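Local coordinates for protein alpha-1,3-glucanase (Streptomyces thermodiastaticus, PDB 7C7D) that probably hydrolyses alpha-1,3-glucosidic linkages in alpha-1,3-glucan, as the catalytic unit of a thermostable glycoside hydrolase of family GH87, at residues A[411-425]-A[446-460]. Residues are numbered along the deposited sequence; the frame is centred on the assembly and turned at random.
Sequences GGTDITVKGNLISDT and LAGTITVDGNTLVRT
Asp424 meets the guanidinium of Arg459 at its edge, while one face of that group lies over Val458 CG1, offset toward the rim. The grip is side-on and two-pronged: Arg459 NE reaches Asp424 OD1 at 2.8 Å and Arg459 NH2 reaches Asp424 OD2 at 3.0 Å, each on the syn side. The two planes are turned 33° apart. A bend at chi3 of Arg459 (-57°) brings NE and NH2 round to the carboxylate, which also pairs with Arg90. The amides of Asn420 and Asn455 lie side by side and nearly coplanar. Asn455 OD1 accepts from Asn420 N (2.9 Å) and, in its carbonyl plane, from Asn420 ND2 (3.0 Å), while Asn455 ND2 reaches Val417 O from above the carbonyl plane in a nearly straight bond of 174°. Asn420 repeats the pattern one coil earlier, its OD1 accepting from Asn396 N and its ND2 donating to Phe393 O. A leucine in place of Asn455 would probably leave Asn420 N without its acceptor, and take from Asn420 ND2 one of its two acceptors and from Val417 O its second donor. Beyond the turn, Ile422 CD1 packs on Leu457 CD2 at 3.8 Å, and Ile422 also touches Ile407 and Ile432. In-register parallel strands, with like residues stacked and an internal asparagine pair at the turns, are characteristic of the right-handed parallel beta-helix of pectate lyase-like proteins.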
loop_
_atom_site.group_PDB
_atom_site.type_symbol
_atom_site.label_atom_id
_atom_site.label_comp_id
_atom_site.label_asym_id
_atom_site.label_seq_id
_atom_site.Cartn_x
_atom_site.Cartn_y
_atom_site.Cartn_z
ATOM N N GLY A 411 -7.982 -2.039 -16.212
ATOM C CA GLY A 411 -8.348 -1.214 -17.345
ATOM C C GLY A 411 -7.584 0.102 -17.370
ATOM O O GLY A 411 -6.582 0.292 -16.681
ATOM N N GLY A 412 -8.084 1.026 -18.187
ATOM C CA GLY A 412 -7.491 2.344 -18.303
ATOM C C GLY A 412 -6.565 2.470 -19.501
ATOM O O GLY A 412 -6.225 1.500 -20.181
ATOM N N THR A 413 -6.149 3.711 -19.748
ATOM C CA THR A 413 -5.461 4.080 -20.980
ATOM C C THR A 413 -4.163 4.804 -20.661
ATOM O O THR A 413 -4.172 5.790 -19.922
ATOM C CB THR A 413 -6.355 4.996 -21.816
ATOM O OG1 THR A 413 -7.557 4.292 -22.137
ATOM C CG2 THR A 413 -5.651 5.423 -23.102
ATOM N N ASP A 414 -3.053 4.327 -21.232
ATOM C CA ASP A 414 -1.777 5.033 -21.131
ATOM C C ASP A 414 -1.384 5.240 -19.666
ATOM O O ASP A 414 -1.211 6.362 -19.189
ATOM C CB ASP A 414 -1.795 6.353 -21.913
ATOM C CG ASP A 414 -1.837 6.140 -23.413
ATOM O OD1 ASP A 414 -1.429 5.059 -23.891
ATOM O OD2 ASP A 414 -2.281 7.058 -24.128
ATOM N N ILE A 415 -1.246 4.123 -18.963
ATOM C CA ILE A 415 -0.969 4.099 -17.531
ATOM C C ILE A 415 0.497 3.748 -17.316
ATOM O O ILE A 415 1.052 2.893 -18.021
ATOM C CB ILE A 415 -1.878 3.056 -16.845
ATOM C CG1 ILE A 415 -3.359 3.354 -17.090
ATOM C CG2 ILE A 415 -1.558 2.937 -15.364
ATOM C CD1 ILE A 415 -3.780 4.720 -16.669
ATOM N N THR A 416 1.116 4.373 -16.316
ATOM C CA THR A 416 2.498 4.094 -15.952
ATOM C C THR A 416 2.584 3.629 -14.505
ATOM O O THR A 416 2.020 4.263 -13.605
ATOM C CB THR A 416 3.361 5.339 -16.170
ATOM O OG1 THR A 416 3.357 5.666 -17.564
ATOM C CG2 THR A 416 4.799 5.092 -15.730
ATOM N N VAL A 417 3.304 2.532 -14.289
ATOM C CA VAL A 417 3.621 2.011 -12.965
ATOM C C VAL A 417 5.139 1.903 -12.939
ATOM O O VAL A 417 5.708 1.007 -13.576
ATOM C CB VAL A 417 2.952 0.648 -12.722
ATOM C CG1 VAL A 417 3.365 0.072 -11.376
ATOM C CG2 VAL A 417 1.438 0.771 -12.811
ATOM N N LYS A 418 5.804 2.818 -12.229
ATOM C CA LYS A 418 7.248 2.993 -12.378
ATOM C C LYS A 418 7.958 3.147 -11.040
ATOM O O LYS A 418 7.548 3.950 -10.203
ATOM C CB LYS A 418 7.546 4.219 -13.253
ATOM C CG LYS A 418 9.026 4.558 -13.384
ATOM C CD LYS A 418 9.239 5.834 -14.204
ATOM C CE LYS A 418 10.058 5.610 -15.463
ATOM N NZ LYS A 418 9.690 6.606 -16.510
ATOM N N GLY A 419 9.047 2.405 -10.853
ATOM C CA GLY A 419 9.930 2.679 -9.739
ATOM C C GLY A 419 9.379 2.370 -8.371
ATOM O O GLY A 419 9.880 2.914 -7.389
ATOM N N ASN A 420 8.355 1.527 -8.268
ATOM C CA ASN A 420 7.775 1.197 -6.976
ATOM C C ASN A 420 8.510 0.023 -6.346
ATOM O O ASN A 420 9.017 -0.864 -7.034
ATOM C CB ASN A 420 6.295 0.859 -7.140
ATOM C CG ASN A 420 5.511 2.008 -7.750
ATOM O OD1 ASN A 420 5.196 2.983 -7.062
ATOM N ND2 ASN A 420 5.199 1.908 -9.041
ATOM N N LEU A 421 8.566 0.034 -5.017
ATOM C CA LEU A 421 9.087 -1.067 -4.217
ATOM C C LEU A 421 7.896 -1.686 -3.506
ATOM O O LEU A 421 7.197 -0.998 -2.756
ATOM C CB LEU A 421 10.102 -0.555 -3.195
ATOM C CG LEU A 421 10.602 -1.584 -2.180
ATOM C CD1 LEU A 421 11.301 -2.758 -2.877
ATOM C CD2 LEU A 421 11.530 -0.932 -1.152
ATOM N N ILE A 422 7.642 -2.960 -3.778
ATOM C CA ILE A 422 6.467 -3.660 -3.276
ATOM C C ILE A 422 6.941 -4.949 -2.633
ATOM O O ILE A 422 7.593 -5.764 -3.294
ATOM C CB ILE A 422 5.465 -3.957 -4.405
ATOM C CG1 ILE A 422 5.051 -2.652 -5.092
ATOM C CG2 ILE A 422 4.260 -4.737 -3.865
ATOM C CD1 ILE A 422 4.340 -2.845 -6.409
ATOM N N SER A 423 6.613 -5.136 -1.348
ATOM C CA SER A 423 7.095 -6.287 -0.597
ATOM C C SER A 423 5.959 -6.957 0.155
ATOM O O SER A 423 5.076 -6.283 0.701
ATOM C CB SER A 423 8.172 -5.895 0.416
ATOM O OG SER A 423 9.212 -5.144 -0.192
ATOM N N ASP A 424 6.011 -8.290 0.189
ATOM C CA ASP A 424 5.224 -9.111 1.111
ATOM C C ASP A 424 3.719 -8.993 0.848
ATOM O O ASP A 424 2.968 -8.406 1.632
ATOM C CB ASP A 424 5.544 -8.754 2.568
ATOM C CG ASP A 424 6.931 -9.182 2.977
ATOM O OD1 ASP A 424 7.278 -10.352 2.735
ATOM O OD2 ASP A 424 7.676 -8.345 3.535
ATOM N N THR A 425 3.285 -9.588 -0.258
ATOM C CA THR A 425 1.861 -9.669 -0.555
ATOM C C THR A 425 1.305 -11.051 -0.213
ATOM O O THR A 425 2.030 -12.003 0.080
ATOM C CB THR A 425 1.567 -9.287 -2.015
ATOM O OG1 THR A 425 2.212 -10.207 -2.902
ATOM C CG2 THR A 425 2.066 -7.882 -2.315
ATOM N N LEU A 446 -7.994 -2.173 -20.729
ATOM C CA LEU A 446 -6.677 -1.603 -20.991
ATOM C C LEU A 446 -6.566 -1.136 -22.437
ATOM O O LEU A 446 -6.976 -1.837 -23.370
ATOM C CB LEU A 446 -5.607 -2.662 -20.722
ATOM C CG LEU A 446 -5.549 -3.210 -19.293
ATOM C CD1 LEU A 446 -4.828 -4.553 -19.268
ATOM C CD2 LEU A 446 -4.877 -2.223 -18.348
ATOM N N ALA A 447 -6.008 0.061 -22.619
ATOM C CA ALA A 447 -5.855 0.635 -23.949
ATOM C C ALA A 447 -4.571 1.451 -24.012
ATOM O O ALA A 447 -4.055 1.928 -22.996
ATOM C CB ALA A 447 -7.048 1.520 -24.335
ATOM N N GLY A 448 -4.079 1.633 -25.232
ATOM C CA GLY A 448 -2.869 2.417 -25.430
ATOM C C GLY A 448 -1.654 1.630 -25.012
ATOM O O GLY A 448 -1.475 0.479 -25.422
ATOM N N THR A 449 -0.815 2.243 -24.183
ATOM C CA THR A 449 0.413 1.629 -23.700
ATOM C C THR A 449 0.382 1.597 -22.182
ATOM O O THR A 449 0.112 2.615 -21.538
ATOM C CB THR A 449 1.627 2.433 -24.167
ATOM O OG1 THR A 449 1.623 2.500 -25.596
ATOM C CG2 THR A 449 2.928 1.781 -23.710
ATOM N N ILE A 450 0.657 0.433 -21.614
ATOM C CA ILE A 450 0.824 0.286 -20.177
ATOM C C ILE A 450 2.313 0.107 -19.931
ATOM O O ILE A 450 2.903 -0.888 -20.368
ATOM C CB ILE A 450 0.034 -0.906 -19.622
ATOM C CG1 ILE A 450 -1.406 -0.928 -20.167
ATOM C CG2 ILE A 450 0.062 -0.884 -18.105
ATOM C CD1 ILE A 450 -2.247 0.292 -19.803
ATOM N N THR A 451 2.914 1.069 -19.245
ATOM C CA THR A 451 4.349 1.093 -19.011
ATOM C C THR A 451 4.617 0.667 -17.575
ATOM O O THR A 451 4.218 1.358 -16.636
ATOM C CB THR A 451 4.871 2.512 -19.247
ATOM O OG1 THR A 451 4.609 2.910 -20.600
ATOM C CG2 THR A 451 6.359 2.594 -18.984
ATOM N N VAL A 452 5.285 -0.464 -17.408
ATOM C CA VAL A 452 5.587 -1.021 -16.094
ATOM C C VAL A 452 7.109 -1.099 -16.008
ATOM O O VAL A 452 7.719 -2.058 -16.479
ATOM C CB VAL A 452 4.931 -2.393 -15.906
ATOM C CG1 VAL A 452 5.201 -2.939 -14.506
ATOM C CG2 VAL A 452 3.426 -2.319 -16.199
ATOM N N ASP A 453 7.742 -0.078 -15.423
ATOM C CA ASP A 453 9.187 0.109 -15.547
ATOM C C ASP A 453 9.854 0.303 -14.192
ATOM O O ASP A 453 9.406 1.122 -13.388
ATOM C CB ASP A 453 9.494 1.336 -16.409
ATOM C CG ASP A 453 10.982 1.628 -16.481
ATOM O OD1 ASP A 453 11.733 0.788 -17.028
ATOM O OD2 ASP A 453 11.412 2.672 -15.961
ATOM N N GLY A 454 10.953 -0.409 -13.957
ATOM C CA GLY A 454 11.785 -0.094 -12.809
ATOM C C GLY A 454 11.245 -0.500 -11.457
ATOM O O GLY A 454 11.695 0.031 -10.442
ATOM N N ASN A 455 10.285 -1.410 -11.407
ATOM C CA ASN A 455 9.717 -1.816 -10.129
ATOM C C ASN A 455 10.523 -2.959 -9.515
ATOM O O ASN A 455 11.148 -3.757 -10.217
ATOM C CB ASN A 455 8.260 -2.251 -10.316
ATOM C CG ASN A 455 7.404 -1.146 -10.895
ATOM O OD1 ASN A 455 7.012 -0.223 -10.182
ATOM N ND2 ASN A 455 7.142 -1.212 -12.201
ATOM N N THR A 456 10.503 -3.026 -8.184
ATOM C CA THR A 456 11.146 -4.088 -7.420
ATOM C C THR A 456 10.091 -4.776 -6.569
ATOM O O THR A 456 9.371 -4.110 -5.815
ATOM C CB THR A 456 12.266 -3.525 -6.547
ATOM O OG1 THR A 456 13.286 -3.007 -7.404
ATOM C CG2 THR A 456 12.875 -4.611 -5.673
ATOM N N LEU A 457 10.008 -6.098 -6.700
ATOM C CA LEU A 457 8.954 -6.915 -6.098
ATOM C C LEU A 457 9.621 -7.976 -5.238
ATOM O O LEU A 457 10.331 -8.844 -5.765
ATOM C CB LEU A 457 8.110 -7.585 -7.180
ATOM C CG LEU A 457 7.585 -6.665 -8.286
ATOM C CD1 LEU A 457 6.793 -7.455 -9.316
ATOM C CD2 LEU A 457 6.738 -5.546 -7.705
ATOM N N VAL A 458 9.407 -7.904 -3.924
ATOM C CA VAL A 458 10.138 -8.715 -2.951
ATOM C C VAL A 458 9.139 -9.571 -2.176
ATOM O O VAL A 458 8.234 -9.037 -1.519
ATOM C CB VAL A 458 10.947 -7.832 -1.989
ATOM C CG1 VAL A 458 11.729 -8.695 -1.009
ATOM C CG2 VAL A 458 11.880 -6.896 -2.765
ATOM N N ARG A 459 9.292 -10.892 -2.250
ATOM C CA ARG A 459 8.409 -11.817 -1.536
ATOM C C ARG A 459 6.939 -11.563 -1.880
ATOM O O ARG A 459 6.074 -11.491 -1.001
ATOM C CB ARG A 459 8.648 -11.782 -0.019
ATOM C CG ARG A 459 10.057 -12.238 0.398
ATOM C CD ARG A 459 10.260 -12.188 1.926
ATOM N NE ARG A 459 9.993 -10.843 2.427
ATOM C CZ ARG A 459 10.893 -9.864 2.471
ATOM N NH1 ARG A 459 12.152 -10.096 2.119
ATOM N NH2 ARG A 459 10.538 -8.648 2.858
ATOM N N THR A 460 6.660 -11.427 -3.177
ATOM C CA THR A 460 5.309 -11.221 -3.679
ATOM C C THR A 460 4.841 -12.424 -4.489
ATOM O O THR A 460 5.646 -13.182 -5.045
ATOM C CB THR A 460 5.175 -9.924 -4.502
ATOM O OG1 THR A 460 5.860 -10.037 -5.761
ATOM C CG2 THR A 460 5.682 -8.716 -3.715
HETATM O O HOH W 1 -0.168 4.673 -26.319
#